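Local coordinates for defensin (Pachyrhizus erosus, PDB 3PSM), which probably acts as an antifungal defence protein of the plant, a disulfide-rich defensin of the gamma-thionin family that crystallises as a dimer, at residues L30-C35 with W42-C47; E4-T9 with D38-C43. All blocks are in the same frame, centred on the assembly; numbering follows the deposited sequence.

Contact 1 (L30-C35 with W42-C47)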
ATOM      1  N   LEU A  30      -4.668  -4.747   9.122  1.00 13.22           N
ATOM      2  CA  LEU A  30      -5.422  -3.565   9.553  1.00 12.93           C
ATOM      3  C   LEU A  30      -5.921  -2.821   8.331  1.00 12.08           C
ATOM      4  O   LEU A  30      -5.796  -3.280   7.179  1.00 13.36           O
ATOM      5  CB  LEU A  30      -4.598  -2.726  10.530  1.00 12.49           C
ATOM      6  CG  LEU A  30      -4.066  -3.499  11.741  1.00 13.52           C
ATOM      7  CD1 LEU A  30      -3.231  -2.606  12.654  1.00 14.09           C
ATOM      8  CD2 LEU A  30      -5.214  -4.177  12.488  1.00 18.66           C
ATOM      9  N   ILE A  31      -6.489  -1.653   8.529  1.00 12.15           N
ATOM     10  CA  ILE A  31      -7.142  -0.949   7.427  1.00 12.33           C
ATOM     11  C   ILE A  31      -6.148  -0.311   6.468  1.00 10.87           C
ATOM     12  O   ILE A  31      -6.255  -0.468   5.255  1.00 11.44           O
ATOM     13  CB  ILE A  31      -8.124   0.114   7.939  1.00 12.99           C
ATOM     14  CG1 ILE A  31      -9.241  -0.508   8.771  1.00 14.18           C
ATOM     15  CG2 ILE A  31      -8.686   0.933   6.788  1.00 15.09           C
ATOM     16  CD1 ILE A  31     -10.023   0.549   9.527  1.00 18.83           C
ATOM     17  N   LYS A  32      -5.188   0.424   6.995  1.00 10.69           N
ATOM     18  CA  LYS A  32      -4.255   1.208   6.207  1.00 10.23           C
ATOM     19  C   LYS A  32      -3.128   1.667   7.088  1.00  8.78           C
ATOM     20  O   LYS A  32      -3.188   1.572   8.332  1.00  9.57           O
ATOM     21  CB  LYS A  32      -4.924   2.392   5.517  1.00 11.39           C
ATOM     22  CG  LYS A  32      -5.489   3.403   6.480  1.00 14.59           C
ATOM     23  CD  LYS A  32      -6.177   4.553   5.765  1.00 21.77           C
ATOM     24  CE  LYS A  32      -6.706   5.595   6.734  1.00 29.14           C
ATOM     25  NZ  LYS A  32      -7.239   6.726   5.950  1.00 38.65           N
ATOM     26  N   GLY A  33      -2.078   2.158   6.460  1.00  8.66           N
ATOM     27  CA  GLY A  33      -0.972   2.760   7.155  1.00  8.54           C
ATOM     28  C   GLY A  33      -0.456   3.992   6.439  1.00  8.37           C
ATOM     29  O   GLY A  33      -0.566   4.107   5.220  1.00  9.08           O
ATOM     30  N   ARG A  34       0.190   4.857   7.214  1.00  8.42           N
ATOM     31  CA  ARG A  34       0.876   6.016   6.679  1.00  8.63           C
ATOM     32  C   ARG A  34       2.034   6.381   7.598  1.00  8.59           C
ATOM     33  O   ARG A  34       1.969   6.142   8.817  1.00  8.92           O
ATOM     34  CB  ARG A  34      -0.034   7.220   6.517  1.00 10.10           C
ATOM     35  CG  ARG A  34      -0.590   7.698   7.860  1.00 11.47           C
ATOM     36  CD  ARG A  34      -1.311   8.999   7.740  1.00 13.56           C
ATOM     37  NE  ARG A  34      -1.907   9.368   9.017  1.00 13.60           N
ATOM     38  CZ  ARG A  34      -2.307  10.597   9.322  1.00 14.80           C
ATOM     39  NH1 ARG A  34      -2.153  11.590   8.462  1.00 17.13           N
ATOM     40  NH2 ARG A  34      -2.851  10.733  10.527  1.00 18.28           N
ATOM     41  N   CYS A  35       3.043   7.012   7.040  1.00  8.90           N
ATOM     42  CA  CYS A  35       4.024   7.688   7.925  1.00  9.23           C
ATOM     43  C   CYS A  35       3.418   8.974   8.449  1.00  9.69           C
ATOM     44  O   CYS A  35       2.644   9.644   7.787  1.00 12.15           O
ATOM     45  CB  CYS A  35       5.275   8.058   7.156  1.00 10.07           C
ATOM     46  SG  CYS A  35       6.045   6.698   6.215  1.00  9.72           S
ATOM     47  N   TRP A  42       2.238   4.442  11.222  1.00  8.55           N
ATOM     48  CA  TRP A  42       1.014   4.394  11.995  1.00  9.04           C
ATOM     49  C   TRP A  42      -0.049   3.652  11.191  1.00  8.92           C
ATOM     50  O   TRP A  42      -0.302   3.946  10.037  1.00  9.60           O
ATOM     51  CB  TRP A  42       0.503   5.820  12.277  1.00 10.14           C
ATOM     52  CG  TRP A  42       1.401   6.599  13.219  1.00 10.19           C
ATOM     53  CD1 TRP A  42       2.631   7.133  12.934  1.00 11.09           C
ATOM     54  CD2 TRP A  42       1.103   6.940  14.577  1.00 11.07           C
ATOM     55  NE1 TRP A  42       3.092   7.761  14.077  1.00 12.29           N
ATOM     56  CE2 TRP A  42       2.205   7.664  15.083  1.00 12.29           C
ATOM     57  CE3 TRP A  42       0.027   6.683  15.437  1.00 11.82           C
ATOM     58  CZ2 TRP A  42       2.254   8.122  16.381  1.00 14.20           C
ATOM     59  CZ3 TRP A  42       0.096   7.184  16.740  1.00 13.63           C
ATOM     60  CH2 TRP A  42       1.196   7.898  17.172  1.00 14.58           C
ATOM     61  N   CYS A  43      -0.674   2.666  11.857  1.00  9.09           N
ATOM     62  CA  CYS A  43      -1.722   1.909  11.273  1.00  9.21           C
ATOM     63  C   CYS A  43      -3.081   2.390  11.797  1.00 10.63           C
ATOM     64  O   CYS A  43      -3.240   2.718  12.986  1.00 12.04           O
ATOM     65  CB  CYS A  43      -1.632   0.407  11.604  1.00 10.19           C
ATOM     66  SG  CYS A  43      -0.097  -0.421  11.161  1.00  9.89           S
ATOM     67  N   THR A  44      -4.064   2.357  10.940  1.00 10.57           N
ATOM     68  CA  THR A  44      -5.477   2.577  11.284  1.00 12.62           C
ATOM     69  C   THR A  44      -6.200   1.248  11.338  1.00 12.64           C
ATOM     70  O   THR A  44      -6.037   0.415  10.460  1.00 12.11           O
ATOM     71  CB  THR A  44      -6.135   3.510  10.258  1.00 14.07           C
ATOM     72  OG1 THR A  44      -5.449   4.773  10.306  1.00 16.07           O
ATOM     73  CG2 THR A  44      -7.586   3.783  10.569  1.00 17.13           C
ATOM     74  N   ARG A  45      -7.007   1.074  12.378  1.00 14.44           N
ATOM     75  CA  ARG A  45      -7.780  -0.132  12.598  1.00 16.62           C
ATOM     76  C   ARG A  45      -9.195   0.209  13.051  1.00 18.54           C
ATOM     77  O   ARG A  45      -9.461   1.269  13.593  1.00 20.94           O
ATOM     78  CB  ARG A  45      -7.130  -0.970  13.690  1.00 18.42           C
ATOM     79  CG  ARG A  45      -7.204  -0.320  15.080  1.00 23.59           C
ATOM     80  CD  ARG A  45      -6.669  -1.317  16.136  1.00 29.58           C
ATOM     81  NE  ARG A  45      -6.762  -0.484  17.357  1.00 30.18           N
ATOM     82  CZ  ARG A  45      -6.009   0.506  17.801  1.00 29.88           C
ATOM     83  NH1 ARG A  45      -5.008   0.714  16.990  1.00 31.87           N
ATOM     84  NH2 ARG A  45      -6.363   1.084  18.950  1.00 29.92           N
ATOM     85  N   ASN A  46     -10.137  -0.715  12.802  1.00 20.16           N
ATOM     86  CA  ASN A  46     -11.457  -0.649  13.439  1.00 22.42           C
ATOM     87  C   ASN A  46     -11.316  -0.770  14.944  1.00 27.50           C
ATOM     88  O   ASN A  46     -10.528  -1.624  15.390  1.00 29.15           O
ATOM     89  CB  ASN A  46     -12.292  -1.785  12.850  1.00 26.27           C
ATOM     90  CG  ASN A  46     -12.566  -1.594  11.372  1.00 24.57           C
ATOM     91  OD1 ASN A  46     -12.077  -2.381  10.519  1.00 26.07           O
ATOM     92  ND2 ASN A  46     -13.270  -0.563  11.020  1.00 28.01           N
ATOM     93  N   CYS A  47     -12.035   0.080  15.706  1.00 30.96           N
ATOM     94  CA  CYS A  47     -11.895   0.196  17.166  1.00 27.75           C
ATOM     95  C   CYS A  47     -13.231   0.562  17.794  1.00 38.93           C
ATOM     96  O   CYS A  47     -14.277   0.401  17.130  1.00 40.30           O
ATOM     97  CB  CYS A  47     -10.792   1.225  17.632  1.00 21.38           C
ATOM     98  SG  CYS A  47     -11.104   2.893  17.102  1.00 25.49           S
ATOM     99  OXT CYS A  47     -13.310   1.024  18.937  1.00 52.27           O
TER

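Contact 2 (E4-T9 with D38-C43)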
ATOM      1  N   GLU A   4      -5.933   5.175  15.245  1.00 16.13           N
ATOM      2  CA  GLU A   4      -4.610   5.217  14.621  1.00 12.99           C
ATOM      3  C   GLU A   4      -3.554   5.095  15.711  1.00 13.32           C
ATOM      4  O   GLU A   4      -3.502   5.912  16.635  1.00 16.82           O
ATOM      5  CB  GLU A   4      -4.509   6.476  13.761  1.00 14.46           C
ATOM      6  CG  GLU A   4      -3.249   6.456  12.924  1.00 14.01           C
ATOM      7  CD  GLU A   4      -3.020   7.624  12.006  1.00 14.70           C
ATOM      8  OE1 GLU A   4      -2.574   7.415  10.874  1.00 15.34           O
ATOM      9  OE2 GLU A   4      -3.409   8.763  12.397  1.00 22.27           O
ATOM     10  N   ASN A   5      -2.720   4.053  15.627  1.00 12.43           N
ATOM     11  CA  ASN A   5      -1.632   3.826  16.572  1.00 12.28           C
ATOM     12  C   ASN A   5      -0.415   3.331  15.841  1.00 10.74           C
ATOM     13  O   ASN A   5      -0.484   2.922  14.658  1.00 11.36           O
ATOM     14  CB  ASN A   5      -2.051   2.838  17.646  1.00 14.41           C
ATOM     15  CG  ASN A   5      -2.974   3.570  18.621  1.00 18.43           C
ATOM     16  OD1 ASN A   5      -2.502   4.253  19.524  1.00 20.53           O
ATOM     17  ND2 ASN A   5      -4.280   3.577  18.461  1.00 21.19           N
ATOM     18  N   LEU A   6       0.734   3.394  16.501  1.00 11.35           N
ATOM     19  CA  LEU A   6       1.972   2.931  15.876  1.00 10.99           C
ATOM     20  C   LEU A   6       1.864   1.487  15.436  1.00 10.48           C
ATOM     21  O   LEU A   6       1.280   0.630  16.100  1.00 12.51           O
ATOM     22  CB  LEU A   6       3.152   3.060  16.863  1.00 12.15           C
ATOM     23  CG  LEU A   6       3.617   4.480  17.062  1.00 13.46           C
ATOM     24  CD1 LEU A   6       4.606   4.483  18.248  1.00 17.02           C
ATOM     25  CD2 LEU A   6       4.296   5.080  15.843  1.00 13.90           C
ATOM     26  N   ALA A   7       2.483   1.176  14.308  1.00 10.46           N
ATOM     27  CA  ALA A   7       2.698  -0.198  13.903  1.00 11.00           C
ATOM     28  C   ALA A   7       3.418  -0.943  15.019  1.00 11.41           C
ATOM     29  O   ALA A   7       4.256  -0.342  15.723  1.00 14.10           O
ATOM     30  CB  ALA A   7       3.472  -0.226  12.605  1.00 11.24           C
ATOM     31  N   ASP A   8       3.204  -2.218  15.104  1.00 14.23           N
ATOM     32  CA  ASP A   8       3.865  -3.005  16.104  1.00 14.08           C
ATOM     33  C   ASP A   8       5.307  -3.365  15.747  1.00 12.52           C
ATOM     34  O   ASP A   8       6.172  -3.322  16.621  1.00 15.16           O
ATOM     35  CB  ASP A   8       3.038  -4.309  16.355  1.00 18.16           C
ATOM     36  CG  ASP A   8       1.812  -4.123  17.242  1.00 24.92           C
ATOM     37  OD1 ASP A   8       1.667  -3.096  17.941  1.00 26.44           O
ATOM     38  OD2 ASP A   8       0.968  -5.055  17.254  1.00 38.70           O
ATOM     39  N   THR A   9       5.582  -3.724  14.496  1.00 11.90           N
ATOM     40  CA  THR A   9       6.855  -4.340  14.115  1.00 13.25           C
ATOM     41  C   THR A   9       7.432  -3.761  12.847  1.00 12.47           C
ATOM     42  O   THR A   9       8.278  -4.349  12.237  1.00 17.82           O
ATOM     43  CB  THR A   9       6.677  -5.878  13.977  1.00 15.34           C
ATOM     44  OG1 THR A   9       5.599  -6.112  13.051  1.00 19.05           O
ATOM     45  CG2 THR A   9       6.317  -6.478  15.330  1.00 15.49           C
ATOM     46  N   ASP A  38       6.589  12.303  12.530  1.00 13.23           N
ATOM     47  CA  ASP A  38       7.566  11.613  13.374  1.00 14.10           C
ATOM     48  C   ASP A  38       8.429  10.570  12.659  1.00 13.14           C
ATOM     49  O   ASP A  38       9.287   9.919  13.276  1.00 14.07           O
ATOM     50  CB  ASP A  38       6.920  10.939  14.587  1.00 14.55           C
ATOM     51  CG  ASP A  38       5.911   9.870  14.206  1.00 13.50           C
ATOM     52  OD1 ASP A  38       5.394   9.242  15.115  1.00 15.80           O
ATOM     53  OD2 ASP A  38       5.643   9.669  12.987  1.00 11.19           O
ATOM     54  N   PHE A  39       8.238  10.403  11.362  1.00 11.86           N
ATOM     55  CA  PHE A  39       8.968   9.367  10.625  1.00 11.22           C
ATOM     56  C   PHE A  39       8.761   8.000  11.220  1.00 10.63           C
ATOM     57  O   PHE A  39       9.655   7.133  11.163  1.00 11.02           O
ATOM     58  CB  PHE A  39      10.446   9.685  10.475  1.00 13.50           C
ATOM     59  CG  PHE A  39      10.709  10.897   9.602  1.00 13.84           C
ATOM     60  CD1 PHE A  39      10.677  12.172  10.167  1.00 17.14           C
ATOM     61  CD2 PHE A  39      10.981  10.719   8.267  1.00 15.86           C
ATOM     62  CE1 PHE A  39      10.968  13.255   9.324  1.00 20.49           C
ATOM     63  CE2 PHE A  39      11.281  11.806   7.457  1.00 19.58           C
ATOM     64  CZ  PHE A  39      11.264  13.062   7.997  1.00 22.00           C
ATOM     65  N   ARG A  40       7.555   7.715  11.679  1.00  9.75           N
ATOM     66  CA  ARG A  40       7.152   6.374  12.095  1.00  9.91           C
ATOM     67  C   ARG A  40       5.877   5.981  11.341  1.00  9.43           C
ATOM     68  O   ARG A  40       5.147   6.813  10.805  1.00  9.62           O
ATOM     69  CB  ARG A  40       6.881   6.323  13.597  1.00 11.81           C
ATOM     70  CG  ARG A  40       8.181   6.542  14.386  1.00 13.62           C
ATOM     71  CD  ARG A  40       7.983   6.313  15.874  1.00 14.53           C
ATOM     72  NE  ARG A  40       7.102   7.353  16.368  1.00 14.49           N
ATOM     73  CZ  ARG A  40       6.878   7.625  17.638  1.00 14.94           C
ATOM     74  NH1 ARG A  40       7.479   6.900  18.557  1.00 17.21           N
ATOM     75  NH2 ARG A  40       6.022   8.620  17.938  1.00 17.48           N
ATOM     76  N   CYS A  41       5.672   4.665  11.284  1.00  8.63           N
ATOM     77  CA  CYS A  41       4.539   4.061  10.609  1.00  8.35           C
ATOM     78  C   CYS A  41       3.385   3.880  11.576  1.00  8.66           C
ATOM     79  O   CYS A  41       3.539   3.271  12.643  1.00  9.45           O
ATOM     80  CB  CYS A  41       4.973   2.692  10.065  1.00  8.64           C
ATOM     81  SG  CYS A  41       3.649   1.683   9.350  1.00  8.36           S
ATOM     82  N   TRP A  42       2.238   4.442  11.222  1.00  8.55           N
ATOM     83  CA  TRP A  42       1.014   4.394  11.995  1.00  9.04           C
ATOM     84  C   TRP A  42      -0.049   3.652  11.191  1.00  8.92           C
ATOM     85  O   TRP A  42      -0.302   3.946  10.037  1.00  9.60           O
ATOM     86  CB  TRP A  42       0.503   5.820  12.277  1.00 10.14           C
ATOM     87  CG  TRP A  42       1.401   6.599  13.219  1.00 10.19           C
ATOM     88  CD1 TRP A  42       2.631   7.133  12.934  1.00 11.09           C
ATOM     89  CD2 TRP A  42       1.103   6.940  14.577  1.00 11.07           C
ATOM     90  NE1 TRP A  42       3.092   7.761  14.077  1.00 12.29           N
ATOM     91  CE2 TRP A  42       2.205   7.664  15.083  1.00 12.29           C
ATOM     92  CE3 TRP A  42       0.027   6.683  15.437  1.00 11.82           C
ATOM     93  CZ2 TRP A  42       2.254   8.122  16.381  1.00 14.20           C
ATOM     94  CZ3 TRP A  42       0.096   7.184  16.740  1.00 13.63           C
ATOM     95  CH2 TRP A  42       1.196   7.898  17.172  1.00 14.58           C
ATOM     96  N   CYS A  43      -0.674   2.666  11.857  1.00  9.09           N
ATOM     97  CA  CYS A  43      -1.722   1.909  11.273  1.00  9.21           C
ATOM     98  C   CYS A  43      -3.081   2.390  11.797  1.00 10.63           C
ATOM     99  O   CYS A  43      -3.240   2.718  12.986  1.00 12.04           O
ATOM    100  CB  CYS A  43      -1.632   0.407  11.604  1.00 10.19           C
ATOM    101  SG  CYS A  43      -0.097  -0.421  11.161  1.00  9.89           S
TER
HETATM  102  O   HOH W   1      -2.863   5.165   9.497  1.00 12.84           O

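Contact 1 (L30-C35 with W42-C47)
Ile31 and Lys32 both face Thr44 across this antiparallel pairing, which makes a classic beta bulge at the start of strand 32-35. Two bonds define it: Ile31 N donates to Thr44 O at 2.9 Å, bent to 144° at the hydrogen, while Thr44 N reaches Lys32 O by a straighter one (169°). Beyond the bulge the register is regular. Gly33 and Cys43 form a non-hydrogen-bonded pair, where Gly33 CA comes within 3.2 Å of Trp42 O in a CA-H...O contact, and Arg34 and Trp42 exchange two backbone bonds.

Ile31 can be followed outward. Its CB lies 3.3 Å from Thr44 O; CG1, anti to the carbonyl carbon (chi1 -61°), passes between that oxygen and Asn46 OD1; CD1 ends against the backbone, 3.5 Å from Asn46 N, and the Ile31 and Asn46 side chains cross at about a right angle. Lys32 instead runs alongside Thr44, its CG 3.8 Å from Thr44 CB. On the other face, Leu30 CD1 packs 3.6 Å from Cys43 CB.

This is the beta hairpin of the defensin fold. Cys43 is disulfide-bonded to Cys24 of helix 17-27, Gly33 N donates to Asp21 of the same helix, and the far side of strand 41-46 pairs with strand 2-6.

Contact 2 (E4-T9 with D38-C43)
Strands 4-6 and 41-43 run antiparallel, their axes 4.5 Å apart at 139°, with Asn5 and Cys43 exchanging two backbone hydrogen bonds and Ala7 N donating to Cys41 O nearly straight. This pairing places the N-terminal strand at one edge of the three-stranded sheet of the cysteine-stabilised alpha-beta fold of plant defensins. On the side of the helix, Ala7 CB touches two half-cystine sulfurs, 3.8 Å from Cys41 SG and 3.9 Å from Cys43 SG, Cys41 being disulfide-bonded to Cys20 of helix 17-27.

Away from that cluster, Leu6 CG lies anti to the carbonyl carbon (chi1 -74°), and the branch beyond it carries CD2 over one face of the Trp42 indole. The CH-pi geometry is close: CD2 is 3.6 Å from the centroid of the five-membered ring and 22° off its normal. Leu6 CD1 lies over one face of the Arg40 guanidinium, toward its rim, and CD2 also touches Arg40 CB, so the leucine packs against indole and arginine alike. Glu4 crosses the stem of Trp42 at about a right angle; a water donates to Glu4 OE1 and Trp42 O, while Arg34 is the partner of OE2.

Asp38 closes an Asx turn through OD2 and Arg40 N. Its OD1 takes three donors: Arg40 NE and NH2, with the oxygen in the guanidinium plane, and Trp42 NE1, 2.9 Å away on the syn lone pair.

Overall arrangement
From the N terminus, strand 2-6 leads through residues 4-9 into the loop before helix 17-27; the chain then returns by residues 30-35 and turns back into strand 41-46. Contact 1 closes the short hairpin loop, with six residues between its segments. Contact 2 closes a longer one of 28 residues, which contains the helix and the whole of segment 30-35. Contact 1 starts inside that loop and ends beyond it, so the two cross rather than nest. Their second segments overlap at Trp42 and Cys43, so strand 41-46 serves both as the centre of the sheet. With centres 8 Å apart, the contacts meet directly, Arg34 NH2 lying 2.8 Å from Glu4 OE2 in a salt bridge that spans the outer strands.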